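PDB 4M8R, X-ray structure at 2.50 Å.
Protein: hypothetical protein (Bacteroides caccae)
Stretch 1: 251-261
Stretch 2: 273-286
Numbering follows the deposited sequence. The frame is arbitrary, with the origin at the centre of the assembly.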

# COMPACT_ATOMS: atom_id res chain seq x y z
N GLY A 251 13.98 11.10 -44.31
CA GLY A 251 13.96 12.56 -44.24
C GLY A 251 14.36 13.10 -42.88
O GLY A 251 15.05 14.11 -42.79
N PHE A 252 13.94 12.41 -41.82
CA PHE A 252 14.13 12.91 -40.47
C PHE A 252 15.52 12.66 -39.90
O PHE A 252 16.14 11.63 -40.19
CB PHE A 252 13.06 12.33 -39.53
CG PHE A 252 11.68 12.85 -39.80
CD1 PHE A 252 11.22 13.98 -39.16
CD2 PHE A 252 10.86 12.21 -40.72
CE1 PHE A 252 9.95 14.47 -39.42
CE2 PHE A 252 9.59 12.70 -40.98
CZ PHE A 252 9.13 13.83 -40.33
N THR A 253 15.99 13.61 -39.09
CA THR A 253 17.31 13.56 -38.48
C THR A 253 17.22 13.91 -36.99
O THR A 253 16.30 14.62 -36.57
CB THR A 253 18.28 14.53 -39.17
OG1 THR A 253 17.73 15.86 -39.14
CG2 THR A 253 18.50 14.12 -40.62
N PRO A 254 18.17 13.41 -36.17
CA PRO A 254 18.10 13.56 -34.71
C PRO A 254 17.98 15.00 -34.18
O PRO A 254 17.31 15.23 -33.16
CB PRO A 254 19.41 12.93 -34.21
CG PRO A 254 20.24 12.64 -35.42
CD PRO A 254 19.30 12.56 -36.58
N GLU A 255 18.60 15.96 -34.86
CA GLU A 255 18.54 17.37 -34.44
C GLU A 255 17.12 17.96 -34.47
O GLU A 255 16.88 19.02 -33.88
CB GLU A 255 19.50 18.25 -35.27
CG GLU A 255 19.42 18.05 -36.78
CD GLU A 255 20.43 17.04 -37.31
OE1 GLU A 255 20.92 16.20 -36.52
OE2 GLU A 255 20.73 17.08 -38.52
N GLN A 256 16.20 17.28 -35.14
CA GLN A 256 14.81 17.72 -35.24
C GLN A 256 13.96 17.40 -34.00
O GLN A 256 12.81 17.84 -33.91
CB GLN A 256 14.16 17.10 -36.48
CG GLN A 256 14.86 17.48 -37.78
CD GLN A 256 14.15 16.93 -38.99
OE1 GLN A 256 14.11 15.73 -39.20
NE2 GLN A 256 13.57 17.81 -39.79
N PHE A 257 14.51 16.64 -33.06
CA PHE A 257 13.77 16.17 -31.89
C PHE A 257 14.38 16.68 -30.59
O PHE A 257 15.52 17.16 -30.57
CB PHE A 257 13.80 14.64 -31.84
CG PHE A 257 13.25 13.97 -33.06
CD1 PHE A 257 14.01 13.89 -34.22
CD2 PHE A 257 11.98 13.41 -33.06
CE1 PHE A 257 13.51 13.27 -35.36
CE2 PHE A 257 11.48 12.79 -34.19
CZ PHE A 257 12.24 12.72 -35.34
N GLY A 258 13.61 16.58 -29.52
CA GLY A 258 14.13 16.83 -28.17
C GLY A 258 13.91 18.22 -27.60
O GLY A 258 14.31 18.49 -26.47
N ASP A 259 13.27 19.10 -28.36
CA ASP A 259 12.97 20.44 -27.86
C ASP A 259 11.90 20.38 -26.78
O ASP A 259 11.89 21.20 -25.86
CB ASP A 259 12.55 21.37 -29.00
CG ASP A 259 13.71 21.69 -29.93
OD1 ASP A 259 14.81 22.00 -29.42
OD2 ASP A 259 13.51 21.61 -31.17
N TYR A 260 11.00 19.41 -26.90
CA TYR A 260 9.97 19.17 -25.90
C TYR A 260 9.93 17.71 -25.50
O TYR A 260 10.22 16.83 -26.30
CB TYR A 260 8.60 19.61 -26.44
CG TYR A 260 8.53 21.08 -26.73
CD1 TYR A 260 8.29 22.00 -25.71
CD2 TYR A 260 8.72 21.57 -28.02
CE1 TYR A 260 8.24 23.36 -25.97
CE2 TYR A 260 8.67 22.92 -28.29
CZ TYR A 260 8.43 23.81 -27.26
OH TYR A 260 8.38 25.16 -27.53
N PRO A 261 9.58 17.43 -24.23
CA PRO A 261 9.49 16.05 -23.80
C PRO A 261 8.37 15.28 -24.50
O PRO A 261 7.29 15.83 -24.76
CB PRO A 261 9.20 16.15 -22.29
CG PRO A 261 8.80 17.55 -22.04
CD PRO A 261 9.39 18.39 -23.12
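Stretch 2 (273-286) LSARKGNGKWVPML

Stretch 2 is a β-hairpin: strand 273-276, a type I turn from Lys-277 to Gly-280, and strand 282-286. Stretch 1 is mostly loop, with a 3-10 segment at 254-256. The two run antiparallel where they meet, with Gln-256 beside Arg-276 and Phe-257 beside Ala-275.

Leu-273 pairs with Met-285 across the hairpin and stays out of close contact. Ser-274 O accepts a hydrogen bond from water 1 at 2.8 Å; the same water accepts one from Gly-258 N at 3.1 Å, so it bridges the backbones. Ala-275 CB lies over one face of the Phe-257 ring, 3.8 Å from Phe-257 CE2. Arg-276 N donates to Gln-256 O at 2.9 Å, nearly straight at 168°. Arg-276 O receives a weak bond from Gln-256 NE2 at 3.1 Å. One glutamine thus holds both backbone polar groups of Arg-276. Lys-277 CA-to-CB points away from stretch 1, but the side chain, extended through its middle, brings NZ to 3.7 Å from Phe-252 CZ. Asn-279 and Gly-280 make no contact.

Trp-282 CH2 approaches Tyr-260 CE2 at 3.8 Å, with the ring planes at 55°. Val-283 CG2 meets the edge of Phe-252, 3.8 Å from Phe-252 CE1. Selenomethionine Met-285 places CE over a face of Phe-252 and at the edge of Phe-257, 3.7 Å from both Phe-252 CE1 and Phe-257 CZ.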

# COMPACT_ATOMS: atom_id res chain seq x y z
N LEU A 273 5.56 12.40 -29.81
CA LEU A 273 6.68 13.31 -30.01
C LEU A 273 6.28 14.38 -31.02
O LEU A 273 5.29 14.25 -31.74
CB LEU A 273 7.89 12.56 -30.55
CG LEU A 273 8.34 11.31 -29.79
CD1 LEU A 273 9.30 10.48 -30.64
CD2 LEU A 273 8.99 11.71 -28.48
N SER A 274 7.07 15.45 -31.07
CA SER A 274 6.97 16.43 -32.13
C SER A 274 8.36 16.65 -32.72
O SER A 274 9.37 16.56 -32.00
CB SER A 274 6.38 17.75 -31.62
OG SER A 274 7.25 18.39 -30.70
N ALA A 275 8.41 16.91 -34.02
CA ALA A 275 9.66 17.13 -34.73
C ALA A 275 9.61 18.44 -35.50
O ALA A 275 8.61 18.75 -36.15
CB ALA A 275 9.94 15.97 -35.67
N ARG A 276 10.72 19.18 -35.45
CA ARG A 276 10.86 20.45 -36.14
C ARG A 276 11.51 20.24 -37.51
O ARG A 276 12.62 19.71 -37.59
CB ARG A 276 11.72 21.39 -35.29
CG ARG A 276 11.77 22.83 -35.77
CD ARG A 276 12.83 23.62 -35.01
NE ARG A 276 12.63 25.06 -35.15
CZ ARG A 276 12.95 25.78 -36.23
NH1 ARG A 276 13.48 25.20 -37.31
NH2 ARG A 276 12.72 27.08 -36.24
N LYS A 277 10.82 20.64 -38.57
CA LYS A 277 11.39 20.56 -39.93
C LYS A 277 12.36 21.72 -40.19
O LYS A 277 12.37 22.71 -39.45
CB LYS A 277 10.29 20.54 -40.99
CG LYS A 277 9.60 19.19 -41.15
CD LYS A 277 8.76 19.15 -42.42
CE LYS A 277 7.93 17.88 -42.51
NZ LYS A 277 8.76 16.66 -42.70
N GLY A 278 13.17 21.57 -41.24
CA GLY A 278 14.16 22.59 -41.62
C GLY A 278 13.56 23.96 -41.86
O GLY A 278 14.15 24.98 -41.50
N ASN A 279 12.36 23.98 -42.45
CA ASN A 279 11.66 25.23 -42.76
C ASN A 279 10.91 25.88 -41.58
O ASN A 279 10.16 26.83 -41.77
CB ASN A 279 10.69 25.02 -43.94
CG ASN A 279 9.59 24.01 -43.63
OD1 ASN A 279 9.65 23.28 -42.65
ND2 ASN A 279 8.57 23.98 -44.48
N GLY A 280 11.10 25.36 -40.36
CA GLY A 280 10.48 25.94 -39.16
C GLY A 280 9.08 25.42 -38.84
O GLY A 280 8.48 25.83 -37.85
N LYS A 281 8.56 24.52 -39.68
CA LYS A 281 7.28 23.86 -39.42
C LYS A 281 7.49 22.64 -38.52
O LYS A 281 8.60 22.15 -38.39
CB LYS A 281 6.63 23.44 -40.74
CG LYS A 281 6.17 24.61 -41.60
CD LYS A 281 4.93 25.28 -41.03
CE LYS A 281 4.32 26.25 -42.03
NZ LYS A 281 3.00 26.76 -41.56
N TRP A 282 6.40 22.17 -37.92
CA TRP A 282 6.45 21.05 -36.97
C TRP A 282 5.43 19.97 -37.35
O TRP A 282 4.36 20.27 -37.87
CB TRP A 282 6.14 21.54 -35.55
CG TRP A 282 7.13 22.53 -34.98
CD1 TRP A 282 7.34 23.81 -35.39
CD2 TRP A 282 8.00 22.32 -33.86
NE1 TRP A 282 8.30 24.41 -34.61
CE2 TRP A 282 8.73 23.52 -33.67
CE3 TRP A 282 8.25 21.24 -33.01
CZ2 TRP A 282 9.68 23.67 -32.66
CZ3 TRP A 282 9.20 21.38 -32.01
CH2 TRP A 282 9.91 22.59 -31.84
N VAL A 283 5.77 18.71 -37.07
CA VAL A 283 4.86 17.59 -37.29
C VAL A 283 4.74 16.73 -36.03
O VAL A 283 5.70 16.61 -35.27
CB VAL A 283 5.30 16.70 -38.47
CG1 VAL A 283 5.27 17.47 -39.77
CG2 VAL A 283 6.69 16.11 -38.22
N PRO A 284 3.56 16.12 -35.82
CA PRO A 284 3.44 15.13 -34.76
C PRO A 284 4.02 13.79 -35.20
O PRO A 284 3.83 13.38 -36.35
CB PRO A 284 1.93 15.03 -34.54
CG PRO A 284 1.32 15.46 -35.82
CD PRO A 284 2.30 16.31 -36.55
N MSE A 285 4.73 13.13 -34.29
CA MSE A 285 5.39 11.86 -34.57
C MSE A 285 5.10 10.92 -33.44
O MSE A 285 5.34 11.26 -32.28
CB MSE A 285 6.88 12.16 -34.74
CG MSE A 285 7.81 10.96 -34.56
SE MSE A 285 8.28 10.18 -36.29
CE MSE A 285 9.16 11.73 -37.12
N LEU A 286 4.58 9.74 -33.76
CA LEU A 286 4.32 8.72 -32.75
C LEU A 286 5.42 7.67 -32.73
O LEU A 286 6.06 7.40 -33.76
CB LEU A 286 2.97 8.05 -33.01
CG LEU A 286 1.75 8.97 -32.99
CD1 LEU A 286 0.48 8.17 -33.28
CD2 LEU A 286 1.64 9.69 -31.66
O HOH W 1 10.84 15.29 -29.92